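Local coordinates for protein transcriptional regulator, IclR family (PDB 5TJJ) that probably binds DNA as an IclR-family transcription factor, through a winged helix-turn-helix domain joined to a C-terminal domain of the GAF clan, at residues Tyr6-Pro9 and Ser10-Leu13; Ala15-Leu18 and Lys19-Arg23; Arg27-Thr30 and Leu31-Ala35; Leu38-Lys42 and Thr43-Arg47. All coordinates share one frame; numbering follows the deposited sequence.

Contact 1 (Tyr6-Pro9 and Ser10-Leu13); sequences YQVP and SVAL
Val8 and Val11 meet at the start of helix 9-21, and this is the tight part of the contact. CG1 of Val8 lies 3.9 Å from CG2 of Val11, and the two branched side chains cross at a slant. The same CG1 is 3.8 Å from OG of Ser10. It stands opposite the backbone N of Val8 (chi1 -175°), beside the carbonyl carbon, which places it next to Ser10 and Val11. The carbonyl O of Val8 accepts from two amides, Val11 N at 3.1 Å and Ala12 N at 3.1 Å. The bond from Ala12 is the straighter one, with its donor almost in line with the carbonyl. The amide of Val11 comes from above the carbonyl plane. Next in step, Leu13 N bonds to Pro9 O at 3.1 Å. Val8 is thus the N-cap residue of the helix, with Pro9 as its first helical residue. Proline is well tolerated here, since it has no N-H and the first turn offers its N-H groups no helical carbonyl. The looser side is at Gln7 and Pro9. Gln7 leaves its backbone extended but turns at chi2 (50°), which carries its amide back over the helix start. There NE2 only lies beside CB of Ala12, 3.6 Å away. The ring of Pro9 is exposed to solvent. The tight side faces the dimer partner: Val8 packs on Ser10 of the second subunit, and Val8 N bonds to Thr51 OG1 of that subunit.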
loop_
_atom_site.group_PDB
_atom_site.type_symbol
_atom_site.label_atom_id
_atom_site.label_comp_id
_atom_site.label_asym_id
_atom_site.label_seq_id
_atom_site.Cartn_x
_atom_site.Cartn_y
_atom_site.Cartn_z
ATOM N N TYR A 6 -10.914 15.286 19.447
ATOM C CA TYR A 6 -9.700 14.821 18.800
ATOM C C TYR A 6 -9.970 14.489 17.346
ATOM O O TYR A 6 -9.126 13.932 16.690
ATOM C CB TYR A 6 -9.076 13.645 19.591
ATOM C CG TYR A 6 -8.603 14.079 20.987
ATOM C CD1 TYR A 6 -7.303 14.553 21.194
ATOM C CD2 TYR A 6 -9.465 14.064 22.075
ATOM C CE1 TYR A 6 -6.878 14.980 22.448
ATOM C CE2 TYR A 6 -9.049 14.487 23.332
ATOM C CZ TYR A 6 -7.757 14.938 23.517
ATOM O OH TYR A 6 -7.349 15.340 24.761
ATOM N N GLN A 7 -11.141 14.878 16.842
ATOM C CA GLN A 7 -11.541 14.675 15.454
ATOM C C GLN A 7 -11.218 15.966 14.682
ATOM O O GLN A 7 -11.742 17.022 15.025
ATOM C CB GLN A 7 -13.051 14.326 15.425
ATOM C CG GLN A 7 -13.679 14.144 14.053
ATOM C CD GLN A 7 -12.893 13.202 13.154
ATOM O OE1 GLN A 7 -12.316 12.216 13.608
ATOM N NE2 GLN A 7 -12.874 13.503 11.874
ATOM N N VAL A 8 -10.331 15.902 13.685
ATOM C CA VAL A 8 -9.880 17.110 12.919
ATOM C C VAL A 8 -10.491 17.084 11.516
ATOM O O VAL A 8 -10.014 16.320 10.647
ATOM C CB VAL A 8 -8.338 17.210 12.755
ATOM C CG1 VAL A 8 -7.958 18.521 12.084
ATOM C CG2 VAL A 8 -7.646 17.109 14.089
ATOM N N PRO A 9 -11.519 17.919 11.267
ATOM C CA PRO A 9 -12.283 17.775 9.997
ATOM C C PRO A 9 -11.509 17.975 8.690
ATOM O O PRO A 9 -11.867 17.373 7.694
ATOM C CB PRO A 9 -13.381 18.845 10.120
ATOM C CG PRO A 9 -13.485 19.119 11.592
ATOM C CD PRO A 9 -12.101 18.972 12.130
ATOM N N SER A 10 -10.466 18.803 8.698
ATOM C CA SER A 10 -9.638 18.991 7.496
ATOM C C SER A 10 -8.795 17.760 7.139
ATOM O O SER A 10 -8.540 17.544 5.961
ATOM C CB SER A 10 -8.759 20.253 7.570
ATOM O OG SER A 10 -7.821 20.155 8.623
ATOM N N VAL A 11 -8.414 16.957 8.127
ATOM C CA VAL A 11 -7.631 15.741 7.880
ATOM C C VAL A 11 -8.566 14.626 7.453
ATOM O O VAL A 11 -8.214 13.806 6.607
ATOM C CB VAL A 11 -6.820 15.339 9.128
ATOM C CG1 VAL A 11 -6.073 14.027 8.923
ATOM C CG2 VAL A 11 -5.868 16.473 9.493
ATOM N N ALA A 12 -9.777 14.619 8.008
ATOM C CA ALA A 12 -10.842 13.704 7.546
ATOM C C ALA A 12 -11.192 13.933 6.084
ATOM O O ALA A 12 -11.472 12.991 5.371
ATOM C CB ALA A 12 -12.095 13.845 8.410
ATOM N N LEU A 13 -11.169 15.194 5.644
ATOM C CA LEU A 13 -11.496 15.555 4.251
ATOM C C LEU A 13 -10.327 15.181 3.332
ATOM O O LEU A 13 -10.528 14.688 2.234
ATOM C CB LEU A 13 -11.834 17.053 4.142
ATOM C CG LEU A 13 -12.112 17.618 2.736
ATOM C CD1 LEU A 13 -13.364 17.003 2.143
ATOM C CD2 LEU A 13 -12.218 19.137 2.762
#

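Contact 2 (Ala15-Leu18 and Lys19-Arg23); sequences ARVL and KLLSR
Ala15 to Leu18 and Lys19 to Leu21 are successive turns of helix 9-21, tied by regular i to i+4 backbone bonds. Lys19 N reaches Ala15 O at 2.9 Å, Leu20 N reaches Arg16 O at 3.0 Å, and Leu21 N reaches Val17 O at 3.0 Å. This is the first helix of the winged helix-turn-helix domain. Its side chains divide between the domain core and the dimer partner. On the core side, Val17 and Leu21 lie next to each other and point the same way, with Val17 CG1 4.2 Å from Leu21 CD1. Val17 also packs on Leu49 and Leu52 of helix 42-54, and Leu21 on Ile34. Arg16 NH2 bonds to the carbonyl O of Leu38. The Lys19 chain runs back over the preceding turn. Its CG stands opposite its own carbonyl carbon (chi1 -70°), which sets CG 3.3 Å from Ala15 O. Beyond CG the chain is extended, and NZ forms a salt bridge with Glu55 of the second subunit. Near the end of the helix the side chain of Ser22 folds back, and its OG donates to Lys19 O at 2.7 Å.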
loop_
_atom_site.group_PDB
_atom_site.type_symbol
_atom_site.label_atom_id
_atom_site.label_comp_id
_atom_site.label_asym_id
_atom_site.label_seq_id
_atom_site.Cartn_x
_atom_site.Cartn_y
_atom_site.Cartn_z
ATOM N N ALA A 15 -8.373 12.689 3.736
ATOM C CA ALA A 15 -8.539 11.254 3.570
ATOM C C ALA A 15 -9.638 10.911 2.574
ATOM O O ALA A 15 -9.445 10.027 1.745
ATOM C CB ALA A 15 -8.829 10.600 4.900
ATOM N N ARG A 16 -10.781 11.599 2.656
ATOM C CA ARG A 16 -11.886 11.366 1.712
ATOM C C ARG A 16 -11.476 11.722 0.269
ATOM O O ARG A 16 -11.842 11.038 -0.680
ATOM C CB ARG A 16 -13.152 12.159 2.100
ATOM C CG ARG A 16 -13.913 11.653 3.317
ATOM C CD ARG A 16 -15.107 12.567 3.608
ATOM N NE ARG A 16 -16.224 12.314 2.686
ATOM C CZ ARG A 16 -17.181 13.183 2.320
ATOM N NH1 ARG A 16 -17.190 14.420 2.780
ATOM N NH2 ARG A 16 -18.136 12.810 1.475
ATOM N N VAL A 17 -10.724 12.811 0.115
ATOM C CA VAL A 17 -10.219 13.231 -1.180
ATOM C C VAL A 17 -9.344 12.132 -1.773
ATOM O O VAL A 17 -9.523 11.763 -2.934
ATOM C CB VAL A 17 -9.468 14.571 -1.054
ATOM C CG1 VAL A 17 -8.569 14.850 -2.260
ATOM C CG2 VAL A 17 -10.478 15.694 -0.879
ATOM N N LEU A 18 -8.433 11.586 -0.968
ATOM C CA LEU A 18 -7.518 10.581 -1.472
ATOM C C LEU A 18 -8.213 9.271 -1.774
ATOM O O LEU A 18 -7.883 8.600 -2.762
ATOM C CB LEU A 18 -6.367 10.364 -0.509
ATOM C CG LEU A 18 -5.471 11.588 -0.307
ATOM C CD1 LEU A 18 -4.512 11.339 0.848
ATOM C CD2 LEU A 18 -4.699 11.906 -1.579
ATOM N N LYS A 19 -9.180 8.912 -0.948
ATOM C CA LYS A 19 -9.993 7.727 -1.228
ATOM C C LYS A 19 -10.770 7.859 -2.521
ATOM O O LYS A 19 -10.893 6.893 -3.236
ATOM C CB LYS A 19 -10.929 7.390 -0.071
ATOM C CG LYS A 19 -10.153 6.868 1.117
ATOM C CD LYS A 19 -10.967 6.709 2.394
ATOM C CE LYS A 19 -9.997 6.510 3.550
ATOM N NZ LYS A 19 -10.655 6.055 4.799
ATOM N N LEU A 20 -11.259 9.055 -2.829
ATOM C CA LEU A 20 -11.992 9.301 -4.072
ATOM C C LEU A 20 -11.093 9.211 -5.295
ATOM O O LEU A 20 -11.458 8.574 -6.287
ATOM C CB LEU A 20 -12.665 10.676 -4.048
ATOM C CG LEU A 20 -13.467 11.007 -5.304
ATOM C CD1 LEU A 20 -14.726 10.155 -5.383
ATOM C CD2 LEU A 20 -13.840 12.479 -5.328
ATOM N N LEU A 21 -9.927 9.843 -5.226
ATOM C CA LEU A 21 -8.979 9.816 -6.350
ATOM C C LEU A 21 -8.376 8.445 -6.662
ATOM O O LEU A 21 -7.720 8.284 -7.678
ATOM C CB LEU A 21 -7.874 10.854 -6.141
ATOM C CG LEU A 21 -8.391 12.311 -6.157
ATOM C CD1 LEU A 21 -7.247 13.260 -5.870
ATOM C CD2 LEU A 21 -9.066 12.666 -7.485
ATOM N N SER A 22 -8.613 7.469 -5.791
ATOM C CA SER A 22 -8.131 6.129 -5.959
ATOM C C SER A 22 -9.138 5.273 -6.702
ATOM O O SER A 22 -8.858 4.114 -6.943
ATOM C CB SER A 22 -7.821 5.503 -4.577
ATOM O OG SER A 22 -9.002 5.135 -3.887
ATOM N N ARG A 23 -10.311 5.817 -7.023
ATOM C CA ARG A 23 -11.304 5.115 -7.858
ATOM C C ARG A 23 -10.993 5.383 -9.306
ATOM O O ARG A 23 -10.833 6.543 -9.687
ATOM C CB ARG A 23 -12.724 5.616 -7.594
ATOM C CG ARG A 23 -13.167 5.578 -6.145
ATOM C CD ARG A 23 -14.591 6.090 -6.009
ATOM N NE ARG A 23 -15.554 4.990 -6.070
ATOM C CZ ARG A 23 -16.223 4.485 -5.033
ATOM N NH1 ARG A 23 -16.076 4.988 -3.794
ATOM N NH2 ARG A 23 -17.066 3.473 -5.239
#

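Contact 3 (Arg27-Thr30 and Leu31-Ala35); sequences RQST and LTEIA
Thr30 and Glu33 are brought together by their first torsions. Thr30 holds OG1 between its backbone N and its carbonyl carbon (chi1 69°), which turns the hydroxyl to the amide of Glu33. Glu33 sends CG away from its own carbonyl (chi1 -65°), and the chain then runs extended back to residue 30. Two reciprocal bonds result. Thr30 N donates to Glu33 OE1 at 3.0 Å, and Glu33 N donates weakly but almost straight to Thr30 OG1 at 3.3 Å. This is a capping box, with Thr30 as the N-cap of helix 31-38. The carboxylate is met on its anti side, with the donor out of its plane. The two side chains slant across each other, and Glu33 CG lies 3.3 Å from Thr30 OG1. Ile34 N closes the turn on Thr30 O at 3.0 Å. On the buried side, Ile34 CG1 packs 3.7 Å from Ser29 CB, and both residues touch Leu21 of helix 9-21. Thr32 OG1 bonds to NZ of Lys42. With an alanine in place of Glu33, the Thr30 amide would probably lose its side-chain acceptor and the start of the helix would be held less firmly. Arg66 lies near OE1 as a weak, long ion pair. A carboxylate at a helix N-terminus also suits the helix dipole, so Glu33 is likely to be favoured in its charged form.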
loop_
_atom_site.group_PDB
_atom_site.type_symbol
_atom_site.label_atom_id
_atom_site.label_comp_id
_atom_site.label_asym_id
_atom_site.label_seq_id
_atom_site.Cartn_x
_atom_site.Cartn_y
_atom_site.Cartn_z
ATOM N N ARG A 27 -9.999 9.117 -11.190
ATOM C CA ARG A 27 -8.535 9.160 -11.068
ATOM C C ARG A 27 -7.872 10.448 -11.513
ATOM O O ARG A 27 -6.812 10.809 -10.994
ATOM C CB ARG A 27 -7.882 8.005 -11.811
ATOM C CG ARG A 27 -8.015 8.074 -13.319
ATOM C CD ARG A 27 -7.538 6.799 -13.979
ATOM N NE ARG A 27 -8.156 6.683 -15.289
ATOM C CZ ARG A 27 -7.549 6.402 -16.436
ATOM N NH1 ARG A 27 -6.239 6.140 -16.486
ATOM N NH2 ARG A 27 -8.284 6.362 -17.545
ATOM N N GLN A 28 -8.468 11.092 -12.514
ATOM C CA GLN A 28 -8.110 12.453 -12.937
ATOM C C GLN A 28 -9.377 13.319 -12.829
ATOM O O GLN A 28 -10.240 13.285 -13.731
ATOM C CB GLN A 28 -7.559 12.469 -14.371
ATOM C CG GLN A 28 -6.270 11.682 -14.571
ATOM C CD GLN A 28 -5.014 12.342 -14.006
ATOM O OE1 GLN A 28 -4.977 13.547 -13.698
ATOM N NE2 GLN A 28 -3.955 11.542 -13.876
ATOM N N SER A 29 -9.483 14.081 -11.732
ATOM C CA SER A 29 -10.724 14.804 -11.396
ATOM C C SER A 29 -10.527 16.311 -11.234
ATOM O O SER A 29 -9.577 16.741 -10.570
ATOM C CB SER A 29 -11.310 14.216 -10.118
ATOM O OG SER A 29 -11.800 12.914 -10.353
ATOM N N THR A 30 -11.416 17.111 -11.837
ATOM C CA THR A 30 -11.368 18.569 -11.648
ATOM C C THR A 30 -11.849 18.917 -10.241
ATOM O O THR A 30 -12.457 18.083 -9.547
ATOM C CB THR A 30 -12.220 19.375 -12.657
ATOM O OG1 THR A 30 -13.620 19.149 -12.415
ATOM C CG2 THR A 30 -11.857 19.020 -14.082
ATOM N N LEU A 31 -11.573 20.158 -9.841
ATOM C CA LEU A 31 -11.938 20.648 -8.530
ATOM C C LEU A 31 -13.457 20.539 -8.372
ATOM O O LEU A 31 -13.926 20.061 -7.341
ATOM C CB LEU A 31 -11.423 22.077 -8.318
ATOM C CG LEU A 31 -11.853 22.847 -7.068
ATOM C CD1 LEU A 31 -11.393 22.101 -5.836
ATOM C CD2 LEU A 31 -11.322 24.272 -7.074
ATOM N N THR A 32 -14.212 20.932 -9.404
ATOM C CA THR A 32 -15.677 20.890 -9.361
ATOM C C THR A 32 -16.183 19.468 -9.119
ATOM O O THR A 32 -16.959 19.227 -8.196
ATOM C CB THR A 32 -16.304 21.447 -10.658
ATOM O OG1 THR A 32 -15.932 22.814 -10.798
ATOM C CG2 THR A 32 -17.841 21.349 -10.655
ATOM N N GLU A 33 -15.734 18.532 -9.943
ATOM C CA GLU A 33 -16.147 17.140 -9.820
ATOM C C GLU A 33 -15.876 16.602 -8.394
ATOM O O GLU A 33 -16.742 15.968 -7.779
ATOM C CB GLU A 33 -15.427 16.296 -10.868
ATOM C CG GLU A 33 -15.797 16.632 -12.324
ATOM C CD GLU A 33 -14.922 15.921 -13.353
ATOM O OE1 GLU A 33 -13.736 15.618 -13.050
ATOM O OE2 GLU A 33 -15.431 15.665 -14.474
ATOM N N ILE A 34 -14.689 16.898 -7.857
ATOM C CA ILE A 34 -14.345 16.493 -6.487
ATOM C C ILE A 34 -15.306 17.082 -5.441
ATOM O O ILE A 34 -15.873 16.343 -4.611
ATOM C CB ILE A 34 -12.894 16.851 -6.113
ATOM C CG1 ILE A 34 -11.929 16.008 -6.947
ATOM C CG2 ILE A 34 -12.638 16.577 -4.625
ATOM C CD1 ILE A 34 -10.487 16.468 -6.909
ATOM N N ALA A 35 -15.452 18.403 -5.465
ATOM C CA ALA A 35 -16.303 19.097 -4.496
ATOM C C ALA A 35 -17.775 18.661 -4.582
ATOM O O ALA A 35 -18.418 18.428 -3.559
ATOM C CB ALA A 35 -16.170 20.593 -4.670
#

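Contact 4 (Leu38-Lys42 and Thr43-Arg47); sequences LGVNK and TTCLR
Asn41 and Cys45 open helix 42-54 with a backbone bond, Cys45 N to Asn41 O at 3.2 Å. Leu46 N follows to Lys42 O at 3.0 Å. Asn41 is the N-cap, and its side chain does the capping. CG is swung opposite the backbone N (chi1 160°), which brings OD1 over the first turn. OD1 then takes two bonds from one residue. Thr44 N comes in the plane of the amide at 2.8 Å, with a nearly straight N-H (173°). Thr44 OG1 donates at 3.0 Å from above that plane. The pair of bonds should fix how the Asn41 amide is turned. The side chains of Asn41 and Thr44 cross at about a right angle. A valine in place of Thr44 has no hydroxyl to give OD1, and the Asn41 amide, left with the backbone N-H, would probably be freer to turn. On the inner side, Val40 CG1 packs 3.8 Å from Thr44 CB and 4.2 Å from Cys45 SG. The methyl of Thr44 also faces this valine. Gly39 takes up a positive phi (70°), as the C-prime residue of a Schellman motif ending helix 31-38. Here the Schellman end of helix 31-38 and the Asn41 cap enclose the turn of the helix-turn-helix, and helix 42-54 is, by family resemblance, probably the DNA recognition helix.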
loop_
_atom_site.group_PDB
_atom_site.type_symbol
_atom_site.label_atom_id
_atom_site.label_comp_id
_atom_site.label_asym_id
_atom_site.label_seq_id
_atom_site.Cartn_x
_atom_site.Cartn_y
_atom_site.Cartn_z
ATOM N N LEU A 38 -18.048 14.867 -3.218
ATOM C CA LEU A 38 -17.950 14.799 -1.767
ATOM C C LEU A 38 -19.051 15.587 -1.046
ATOM O O LEU A 38 -19.285 15.357 0.138
ATOM C CB LEU A 38 -16.576 15.292 -1.295
ATOM C CG LEU A 38 -15.379 14.572 -1.873
ATOM C CD1 LEU A 38 -14.086 15.189 -1.371
ATOM C CD2 LEU A 38 -15.449 13.084 -1.543
ATOM N N GLY A 39 -19.702 16.520 -1.738
ATOM C CA GLY A 39 -20.688 17.396 -1.110
ATOM C C GLY A 39 -20.053 18.396 -0.153
ATOM O O GLY A 39 -20.622 18.697 0.902
ATOM N N VAL A 40 -18.883 18.913 -0.529
ATOM C CA VAL A 40 -18.170 19.907 0.254
ATOM C C VAL A 40 -18.009 21.172 -0.578
ATOM O O VAL A 40 -17.960 21.130 -1.806
ATOM C CB VAL A 40 -16.803 19.366 0.712
ATOM C CG1 VAL A 40 -15.929 20.457 1.361
ATOM C CG2 VAL A 40 -17.038 18.211 1.687
ATOM N N ASN A 41 -17.983 22.302 0.112
ATOM C CA ASN A 41 -17.723 23.596 -0.492
ATOM C C ASN A 41 -16.383 23.586 -1.271
ATOM O O ASN A 41 -15.363 23.148 -0.733
ATOM C CB ASN A 41 -17.736 24.630 0.637
ATOM C CG ASN A 41 -17.034 25.895 0.276
ATOM O OD1 ASN A 41 -15.806 25.963 0.326
ATOM N ND2 ASN A 41 -17.800 26.911 -0.081
ATOM N N LYS A 42 -16.404 24.069 -2.521
ATOM C CA LYS A 42 -15.216 24.041 -3.416
ATOM C C LYS A 42 -13.965 24.728 -2.861
ATOM O O LYS A 42 -12.866 24.250 -3.077
ATOM C CB LYS A 42 -15.526 24.656 -4.791
ATOM C CG LYS A 42 -16.208 23.697 -5.741
ATOM C CD LYS A 42 -16.791 24.402 -6.963
ATOM C CE LYS A 42 -15.731 24.614 -8.033
ATOM N NZ LYS A 42 -16.252 25.361 -9.219
ATOM N N THR A 43 -14.135 25.864 -2.191
ATOM C CA THR A 43 -13.011 26.545 -1.564
ATOM C C THR A 43 -12.344 25.681 -0.502
ATOM O O THR A 43 -11.143 25.522 -0.514
ATOM C CB THR A 43 -13.455 27.887 -0.958
ATOM O OG1 THR A 43 -13.917 28.723 -2.014
ATOM C CG2 THR A 43 -12.301 28.591 -0.222
ATOM N N THR A 44 -13.132 25.115 0.401
ATOM C CA THR A 44 -12.635 24.160 1.404
ATOM C C THR A 44 -11.778 23.084 0.750
ATOM O O THR A 44 -10.667 22.816 1.203
ATOM C CB THR A 44 -13.816 23.535 2.193
ATOM O OG1 THR A 44 -14.647 24.586 2.691
ATOM C CG2 THR A 44 -13.342 22.721 3.359
ATOM N N CYS A 45 -12.284 22.508 -0.338
ATOM C CA CYS A 45 -11.536 21.526 -1.139
ATOM C C CYS A 45 -10.230 22.001 -1.730
ATOM O O CYS A 45 -9.279 21.233 -1.808
ATOM C CB CYS A 45 -12.356 21.076 -2.336
ATOM S SG CYS A 45 -13.426 19.715 -1.956
ATOM N N LEU A 46 -10.218 23.228 -2.227
ATOM C CA LEU A 46 -9.030 23.747 -2.880
ATOM C C LEU A 46 -7.881 23.788 -1.881
ATOM O O LEU A 46 -6.802 23.279 -2.165
ATOM C CB LEU A 46 -9.267 25.137 -3.521
ATOM C CG LEU A 46 -8.157 25.599 -4.482
ATOM C CD1 LEU A 46 -7.814 24.512 -5.521
ATOM C CD2 LEU A 46 -8.468 26.922 -5.170
ATOM N N ARG A 47 -8.144 24.349 -0.707
ATOM C CA ARG A 47 -7.106 24.504 0.297
ATOM C C ARG A 47 -6.447 23.163 0.692
ATOM O O ARG A 47 -5.219 23.080 0.839
ATOM C CB ARG A 47 -7.663 25.158 1.557
ATOM C CG ARG A 47 -8.126 26.590 1.436
ATOM C CD ARG A 47 -8.462 27.118 2.829
ATOM N NE ARG A 47 -9.583 28.081 2.835
ATOM C CZ ARG A 47 -10.837 27.843 3.266
ATOM N NH1 ARG A 47 -11.214 26.639 3.733
ATOM N NH2 ARG A 47 -11.727 28.833 3.220
#

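All four contacts lie in the winged helix-turn-helix domain, in series along the chain. Contacts 1 and 2 share helix 9-21, with centres about 15 Å apart. Contacts 3 and 4 sit on the next two helices, centres about 10 Å apart, and are joined by a probable hydrogen bond from Val40 N to Ala35 O, 3.1 Å. Helix 9-21 packs against both. Leu13 of contact 1 meets contact 4, with CD2 3.8 Å from Thr44 CG2. Leu21 CD2 of contact 2 lies 3.8 Å from Ser29 CB of contact 3. Contacts 1 and 3 do not touch; their nearest atoms are about 7 Å apart. All four also reach the second subunit, contact 3 through Arg27.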